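Local coordinates for enoyl-CoA hydratase (Mycolicibacterium smegmatis, PDB 7MCM), which probably hydrates 2-enoyl-CoA thioesters to (3S)-3-hydroxyacyl-CoA, a step of fatty acid oxidation, at residues 53-58 with 105-110; 110-115 with 130-135. All blocks are in the same frame, centred on the assembly; numbering follows the deposited sequence. Where two conformers were deposited one is given.

Contacts 1 and 2 are neighbouring seams of one crotonase-fold sheet, and their centres lie about 13 Å apart. Strand 109-113 belongs to both. Its first part pairs with strand 54-59 in contact 1, and strand 130-134 runs along its other edge in contact 2. Ile110 is shared: its N and O bond back to strand 54-59, while its CA faces the O of Leu130. Toward their C-terminal ends strands 54-59 and 109-113 also join directly. Leu57 O is 2.8 Å from Ala112 N, and Thr58 OG1 is 2.8 Å from Ala112 O, both probable hydrogen bonds. Ile56 CG2 packs on Ala112 CB at 4.1 Å.

Contact 1 of 2, residues 53-58 with 105-110; sequences SVVILT and CEVPVI
The CG2 branches of Val55 and Val107 meet because of their first torsions. In Val55, CG1 is anti to the backbone N (chi1 165°), which turns CG2 anti to the carbonyl carbon. In Val107, chi1 of -44° puts CG1 beside the backbone N and CG2 in the crowded position between that N and the carbonyl carbon. The two CG2 methyls touch at 3.6 Å, and the side chains cross at about a right angle. On the other face of the sheet Val54 CG1 reaches Ile110 CD1 at 3.8 Å. Leu57 CB rests against Val109 CG1.

These side chains flank a parallel pairing of strand 54-59 with strand 109-113. Val55 is bridged to Val109 and Ile56 to Ile110. Three backbone hydrogen bonds hold the register. Val55 N gives to Pro108 O at 2.9 Å, and Ile110 N gives to Val55 O at 2.8 Å. Leu57 N gives to Ile110 O at 2.7 Å. Val55 O also receives a CA-H...O contact from Val109 CA at 3.3 Å.

Just before the strand, Pro108 CD lies 3.2 Å from Ser53 O. Pro108 also packs on Leu172 of a second subunit. Helix 197-209 covers the face of Val54 and Ile56. Trp19 of strand 16-21 touches Val55 and Leu57 on the other face.

The two strands are neighbours in the central sheet of the crotonase fold; the connection between them includes helix 97-104. Every touching residue is buried. The hydrogen bonds across this contact all run between backbone atoms and fix the register. The side-chain contacts are apolar.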
ATOM      1  N   SER B  53      27.194  16.705   1.980  1.00 34.97           N
ATOM      2  CA  SER B  53      26.718  15.631   1.118  1.00 39.25           C
ATOM      3  C   SER B  53      26.695  14.258   1.771  1.00 34.25           C
ATOM      4  O   SER B  53      26.012  13.372   1.254  1.00 37.78           O
ATOM      5  CB  SER B  53      27.577  15.538  -0.157  1.00 36.79           C
ATOM      6  OG  SER B  53      27.266  16.582  -1.061  1.00 42.21           O
ATOM      7  N   VAL B  54      27.445  14.037   2.850  1.00 33.20           N
ATOM      8  CA  VAL B  54      27.531  12.734   3.510  1.00 34.87           C
ATOM      9  C   VAL B  54      27.710  12.974   5.003  1.00 37.87           C
ATOM     10  O   VAL B  54      28.424  13.900   5.406  1.00 31.69           O
ATOM     11  CB  VAL B  54      28.707  11.880   2.980  1.00 30.37           C
ATOM     12  CG1 VAL B  54      28.618  10.459   3.515  1.00 28.99           C
ATOM     13  CG2 VAL B  54      28.763  11.870   1.474  1.00 39.25           C
ATOM     14  N   VAL B  55      27.077  12.125   5.817  1.00 32.71           N
ATOM     15  CA  VAL B  55      27.293  12.069   7.265  1.00 34.00           C
ATOM     16  C   VAL B  55      27.864  10.700   7.595  1.00 28.95           C
ATOM     17  O   VAL B  55      27.371   9.683   7.096  1.00 29.33           O
ATOM     18  CB  VAL B  55      25.995  12.327   8.065  1.00 27.23           C
ATOM     19  CG1 VAL B  55      26.143  11.915   9.547  1.00 28.72           C
ATOM     20  CG2 VAL B  55      25.598  13.783   7.985  1.00 30.77           C
ATOM     21  N   ILE B  56      28.934  10.685   8.389  1.00 31.60           N
ATOM     22  CA  ILE B  56      29.446   9.474   9.025  1.00 30.91           C
ATOM     23  C   ILE B  56      29.005   9.495  10.488  1.00 35.54           C
ATOM     24  O   ILE B  56      29.347  10.422  11.232  1.00 30.06           O
ATOM     25  CB  ILE B  56      30.975   9.386   8.939  1.00 29.23           C
ATOM     26  CG1 ILE B  56      31.453   9.256   7.483  1.00 30.64           C
ATOM     27  CG2 ILE B  56      31.471   8.240   9.823  1.00 29.96           C
ATOM     28  CD1 ILE B  56      32.981   9.406   7.332  1.00 29.79           C
ATOM     29  N   LEU B  57      28.277   8.470  10.916  1.00 30.17           N
ATOM     30  CA  LEU B  57      27.791   8.372  12.291  1.00 28.70           C
ATOM     31  C   LEU B  57      28.577   7.296  13.026  1.00 28.01           C
ATOM     32  O   LEU B  57      28.652   6.157  12.566  1.00 26.90           O
ATOM     33  CB  LEU B  57      26.294   8.054  12.324  1.00 30.49           C
ATOM     34  CG  LEU B  57      25.663   7.834  13.705  1.00 28.17           C
ATOM     35  CD1 LEU B  57      25.723   9.113  14.553  1.00 32.07           C
ATOM     36  CD2 LEU B  57      24.233   7.339  13.531  1.00 28.67           C
ATOM     37  N   THR B  58      29.157   7.652  14.172  1.00 28.87           N
ATOM     38  CA  THR B  58      30.013   6.722  14.892  1.00 27.32           C
ATOM     39  C   THR B  58      29.940   7.062  16.382  1.00 30.97           C
ATOM     40  O   THR B  58      29.312   8.044  16.781  1.00 31.78           O
ATOM     41  CB  THR B  58      31.444   6.787  14.342  1.00 28.73           C
ATOM     42  OG1 THR B  58      32.188   5.638  14.745  1.00 29.43           O
ATOM     43  CG2 THR B  58      32.149   8.044  14.807  1.00 35.98           C
ATOM     44  N   CYS B 105      16.234  13.172   7.029  1.00 39.07           N
ATOM     45  CA  CYS B 105      17.608  13.525   6.679  1.00 42.26           C
ATOM     46  C   CYS B 105      17.842  13.329   5.189  1.00 37.51           C
ATOM     47  O   CYS B 105      17.766  12.200   4.686  1.00 34.36           O
ATOM     48  CB  CYS B 105      18.599  12.687   7.476  1.00 36.10           C
ATOM     49  SG  CYS B 105      20.322  13.212   7.243  1.00 38.55           S
ATOM     50  N   GLU B 106      18.194  14.420   4.501  1.00 36.64           N
ATOM     51  CA  GLU B 106      18.359  14.396   3.054  1.00 34.96           C
ATOM     52  C   GLU B 106      19.718  13.883   2.613  1.00 33.46           C
ATOM     53  O   GLU B 106      19.891  13.591   1.425  1.00 38.60           O
ATOM     54  CB  GLU B 106      18.156  15.786   2.467  1.00 40.31           C
ATOM     55  CG  GLU B 106      16.866  16.428   2.866  1.00 43.11           C
ATOM     56  CD  GLU B 106      16.747  17.821   2.298  1.00 52.75           C
ATOM     57  OE1 GLU B 106      17.592  18.197   1.447  1.00 53.60           O
ATOM     58  OE2 GLU B 106      15.808  18.541   2.705  1.00 61.36           O
ATOM     59  N   VAL B 107      20.695  13.804   3.508  1.00 31.92           N
ATOM     60  CA  VAL B 107      22.019  13.371   3.079  1.00 32.85           C
ATOM     61  C   VAL B 107      22.206  11.911   3.475  1.00 35.86           C
ATOM     62  O   VAL B 107      21.645  11.464   4.489  1.00 31.20           O
ATOM     63  CB  VAL B 107      23.132  14.278   3.646  1.00 38.58           C
ATOM     64  CG1 VAL B 107      22.746  15.760   3.519  1.00 41.86           C
ATOM     65  CG2 VAL B 107      23.451  13.936   5.057  1.00 36.81           C
ATOM     66  N   PRO B 108      22.955  11.137   2.685  1.00 32.83           N
ATOM     67  CA  PRO B 108      23.274   9.757   3.070  1.00 35.57           C
ATOM     68  C   PRO B 108      24.029   9.707   4.391  1.00 33.49           C
ATOM     69  O   PRO B 108      24.864  10.569   4.681  1.00 31.41           O
ATOM     70  CB  PRO B 108      24.150   9.254   1.919  1.00 34.47           C
ATOM     71  CG  PRO B 108      24.004  10.240   0.817  1.00 35.76           C
ATOM     72  CD  PRO B 108      23.474  11.509   1.362  1.00 30.44           C
ATOM     73  N   VAL B 109      23.737   8.671   5.182  1.00 30.39           N
ATOM     74  CA  VAL B 109      24.356   8.451   6.487  1.00 27.23           C
ATOM     75  C   VAL B 109      25.052   7.095   6.484  1.00 27.89           C
ATOM     76  O   VAL B 109      24.411   6.059   6.265  1.00 30.69           O
ATOM     77  CB  VAL B 109      23.332   8.523   7.633  1.00 28.92           C
ATOM     78  CG1 VAL B 109      24.038   8.313   8.955  1.00 24.09           C
ATOM     79  CG2 VAL B 109      22.617   9.880   7.645  1.00 26.75           C
ATOM     80  N   ILE B 110      26.347   7.097   6.773  1.00 26.87           N
ATOM     81  CA  ILE B 110      27.134   5.875   6.916  1.00 29.56           C
ATOM     82  C   ILE B 110      27.318   5.598   8.407  1.00 30.75           C
ATOM     83  O   ILE B 110      27.868   6.435   9.130  1.00 27.32           O
ATOM     84  CB  ILE B 110      28.493   6.017   6.209  1.00 27.81           C
ATOM     85  CG1 ILE B 110      28.305   6.126   4.695  1.00 31.89           C
ATOM     86  CG2 ILE B 110      29.432   4.854   6.543  1.00 31.16           C
ATOM     87  CD1 ILE B 110      29.506   6.835   4.037  1.00 31.47           C
TER

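Contact 2 of 2, residues 110-115 with 130-135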
ATOM      1  N   ILE B 110      26.347   7.097   6.773  1.00 26.87           N
ATOM      2  CA  ILE B 110      27.134   5.875   6.916  1.00 29.56           C
ATOM      3  C   ILE B 110      27.318   5.598   8.407  1.00 30.75           C
ATOM      4  O   ILE B 110      27.868   6.435   9.130  1.00 27.32           O
ATOM      5  CB  ILE B 110      28.493   6.017   6.209  1.00 27.81           C
ATOM      6  CG1 ILE B 110      28.305   6.126   4.695  1.00 31.89           C
ATOM      7  CG2 ILE B 110      29.432   4.854   6.543  1.00 31.16           C
ATOM      8  CD1 ILE B 110      29.506   6.835   4.037  1.00 31.47           C
ATOM      9  N   ALA B 111      26.853   4.437   8.884  1.00 25.51           N
ATOM     10  CA  ALA B 111      27.132   4.029  10.265  1.00 29.37           C
ATOM     11  C   ALA B 111      28.502   3.365  10.316  1.00 29.69           C
ATOM     12  O   ALA B 111      28.717   2.329   9.675  1.00 30.05           O
ATOM     13  CB  ALA B 111      26.064   3.057  10.781  1.00 25.79           C
ATOM     14  N   ALA B 112      29.436   3.961  11.055  1.00 26.84           N
ATOM     15  CA  ALA B 112      30.744   3.350  11.277  1.00 26.63           C
ATOM     16  C   ALA B 112      30.696   2.742  12.676  1.00 28.91           C
ATOM     17  O   ALA B 112      30.947   3.407  13.678  1.00 30.43           O
ATOM     18  CB  ALA B 112      31.867   4.372  11.104  1.00 27.72           C
ATOM     19  N   VAL B 113      30.331   1.464  12.740  1.00 32.72           N
ATOM     20  CA  VAL B 113      30.014   0.816  14.006  1.00 29.85           C
ATOM     21  C   VAL B 113      31.337   0.366  14.624  1.00 31.91           C
ATOM     22  O   VAL B 113      31.927  -0.640  14.218  1.00 32.29           O
ATOM     23  CB  VAL B 113      29.028  -0.341  13.811  1.00 26.94           C
ATOM     24  CG1 VAL B 113      28.578  -0.916  15.160  1.00 24.41           C
ATOM     25  CG2 VAL B 113      27.811   0.164  13.007  1.00 25.50           C
ATOM     26  N   ASN B 114      31.799   1.113  15.628  1.00 30.54           N
ATOM     27  CA  ASN B 114      33.113   0.917  16.224  1.00 32.64           C
ATOM     28  C   ASN B 114      33.102  -0.049  17.405  1.00 34.15           C
ATOM     29  O   ASN B 114      34.176  -0.403  17.908  1.00 35.53           O
ATOM     30  CB  ASN B 114      33.667   2.268  16.687  1.00 36.28           C
ATOM     31  CG  ASN B 114      32.719   2.979  17.634  1.00 32.60           C
ATOM     32  OD1 ASN B 114      31.612   3.358  17.246  1.00 34.32           O
ATOM     33  ND2 ASN B 114      33.133   3.138  18.888  1.00 35.91           N
ATOM     34  N   GLY B 115      31.933  -0.469  17.865  1.00 31.30           N
ATOM     35  CA  GLY B 115      31.856  -1.349  19.018  1.00 34.70           C
ATOM     36  C   GLY B 115      30.438  -1.812  19.222  1.00 33.93           C
ATOM     37  O   GLY B 115      29.665  -1.843  18.267  1.00 32.16           O
ATOM     38  N   LEU B 130      24.111   2.922   5.007  1.00 31.42           N
ATOM     39  CA  LEU B 130      25.208   1.986   4.799  1.00 34.91           C
ATOM     40  C   LEU B 130      25.826   1.709   6.151  1.00 32.32           C
ATOM     41  O   LEU B 130      25.911   2.618   6.977  1.00 28.33           O
ATOM     42  CB  LEU B 130      26.299   2.559   3.867  1.00 34.97           C
ATOM     43  CG  LEU B 130      25.921   2.817   2.418  1.00 40.97           C
ATOM     44  CD1 LEU B 130      27.055   3.453   1.664  1.00 41.26           C
ATOM     45  CD2 LEU B 130      25.599   1.475   1.818  1.00 47.79           C
ATOM     46  N   ARG B 131      26.262   0.468   6.377  1.00 30.89           N
ATOM     47  CA  ARG B 131      26.969   0.115   7.600  1.00 31.52           C
ATOM     48  C   ARG B 131      28.307  -0.518   7.266  1.00 30.75           C
ATOM     49  O   ARG B 131      28.397  -1.363   6.373  1.00 30.32           O
ATOM     50  CB  ARG B 131      26.177  -0.858   8.459  1.00 29.55           C
ATOM     51  CG  ARG B 131      25.067  -0.241   9.268  1.00 31.10           C
ATOM     52  CD  ARG B 131      23.952  -1.276   9.477  1.00 32.85           C
ATOM     53  NE  ARG B 131      23.366  -1.688   8.209  1.00 31.39           N
ATOM     54  CZ  ARG B 131      22.538  -0.924   7.513  1.00 32.64           C
ATOM     55  NH1 ARG B 131      22.204   0.291   7.934  1.00 32.63           N
ATOM     56  NH2 ARG B 131      22.030  -1.386   6.375  1.00 25.24           N
ATOM     57  N   ILE B 132      29.345  -0.091   7.986  1.00 29.25           N
ATOM     58  CA  ILE B 132      30.610  -0.803   8.059  1.00 26.88           C
ATOM     59  C   ILE B 132      30.960  -0.914   9.536  1.00 30.55           C
ATOM     60  O   ILE B 132      30.481  -0.135  10.366  1.00 30.24           O
ATOM     61  CB  ILE B 132      31.736  -0.098   7.269  1.00 32.80           C
ATOM     62  CG1 ILE B 132      32.033   1.261   7.874  1.00 29.01           C
ATOM     63  CG2 ILE B 132      31.346   0.104   5.816  1.00 33.09           C
ATOM     64  CD1 ILE B 132      33.186   1.983   7.185  1.00 31.47           C
ATOM     65  N   ALA B 133      31.813  -1.889   9.869  1.00 30.53           N
ATOM     66  CA  ALA B 133      32.045  -2.222  11.270  1.00 32.24           C
ATOM     67  C   ALA B 133      33.509  -2.506  11.543  1.00 29.59           C
ATOM     68  O   ALA B 133      34.239  -3.000  10.677  1.00 32.14           O
ATOM     69  CB  ALA B 133      31.217  -3.441  11.718  1.00 31.58           C
ATOM     70  N   ALA B 134      33.924  -2.188  12.771  1.00 32.29           N
ATOM     71  CA  ALA B 134      35.191  -2.641  13.329  1.00 37.56           C
ATOM     72  C   ALA B 134      35.095  -4.107  13.731  1.00 33.62           C
ATOM     73  O   ALA B 134      34.015  -4.617  14.031  1.00 36.52           O
ATOM     74  CB  ALA B 134      35.580  -1.814  14.561  1.00 35.00           C
ATOM     75  N   GLU B 135      36.258  -4.774  13.765  1.00 35.50           N
ATOM     76  CA  GLU B 135      36.290  -6.180  14.153  0.56 39.65           C
ATOM     77  C   GLU B 135      35.759  -6.402  15.565  1.00 43.53           C
ATOM     78  O   GLU B 135      35.287  -7.500  15.872  1.00 39.65           O
ATOM     79  CB  GLU B 135      37.718  -6.737  14.028  0.56 41.07           C
ATOM     80  CG  GLU B 135      38.200  -6.848  12.577  0.56 42.96           C
ATOM     81  CD  GLU B 135      39.597  -7.429  12.440  0.56 46.58           C
ATOM     82  OE1 GLU B 135      40.300  -7.562  13.463  0.56 52.96           O
ATOM     83  OE2 GLU B 135      39.993  -7.755  11.302  0.56 46.85           O
TER
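This is a parallel strand pairing inside the central sheet of the crotonase fold. Strands 109-113 and 130-134 are adjacent there, and helix 120-127 lies in the connection between them, a beta-alpha-beta crossover. The strand axes approach to 4.7 Å and are inclined by 17°. Four bridges set the register, from Ile110 with Leu130 to Val113 with Ala133.

The backbone bonds alternate between the strands. Ala111 N gives to Leu130 O at 2.8 Å, and Ile132 N gives to Ala111 O at 3.0 Å. Val113 N then gives to Ile132 O at 2.9 Å, with the donor in the carbonyl plane. The series ends with Ala134 N on Val113 O, also 2.9 Å, where the donor is tilted 22° from the plane of the Val113 carbonyl.

One face carries Ile110, Ala112, Leu130 and Ile132. Ile110 and Leu130 run alongside each other in the same direction, Ile110 CG1 to Leu130 CB at 4.2 Å. Ile132 holds CG1 between its backbone N and carbonyl carbon (chi1 64°). This puts CG1 over the neighbouring strand, 3.9 Å from Ala111 O. Helix 197-209 covers this face through Leu204 on Leu130 and Ala201 on Ile132.

The other face carries Ala111, Val113, Arg131 and Ala133. Val113 CB packs against Ala133 CB. The Arg131 chain bends at its third torsion, and its guanidinium bonds outside the two strands: NE to Leu187 O, and NH1 to Cys128 O and Ala125 O.

Ala165 of a second subunit touches both Leu130 and Arg131, whose side chains start on opposite faces. Beyond the strand, Asn114 bonds through ND2 to Phe63 O and through OD1 to Gly59 N. Near the base of the arginine, Arg131 CG rests 3.8 Å from Ala111 CB.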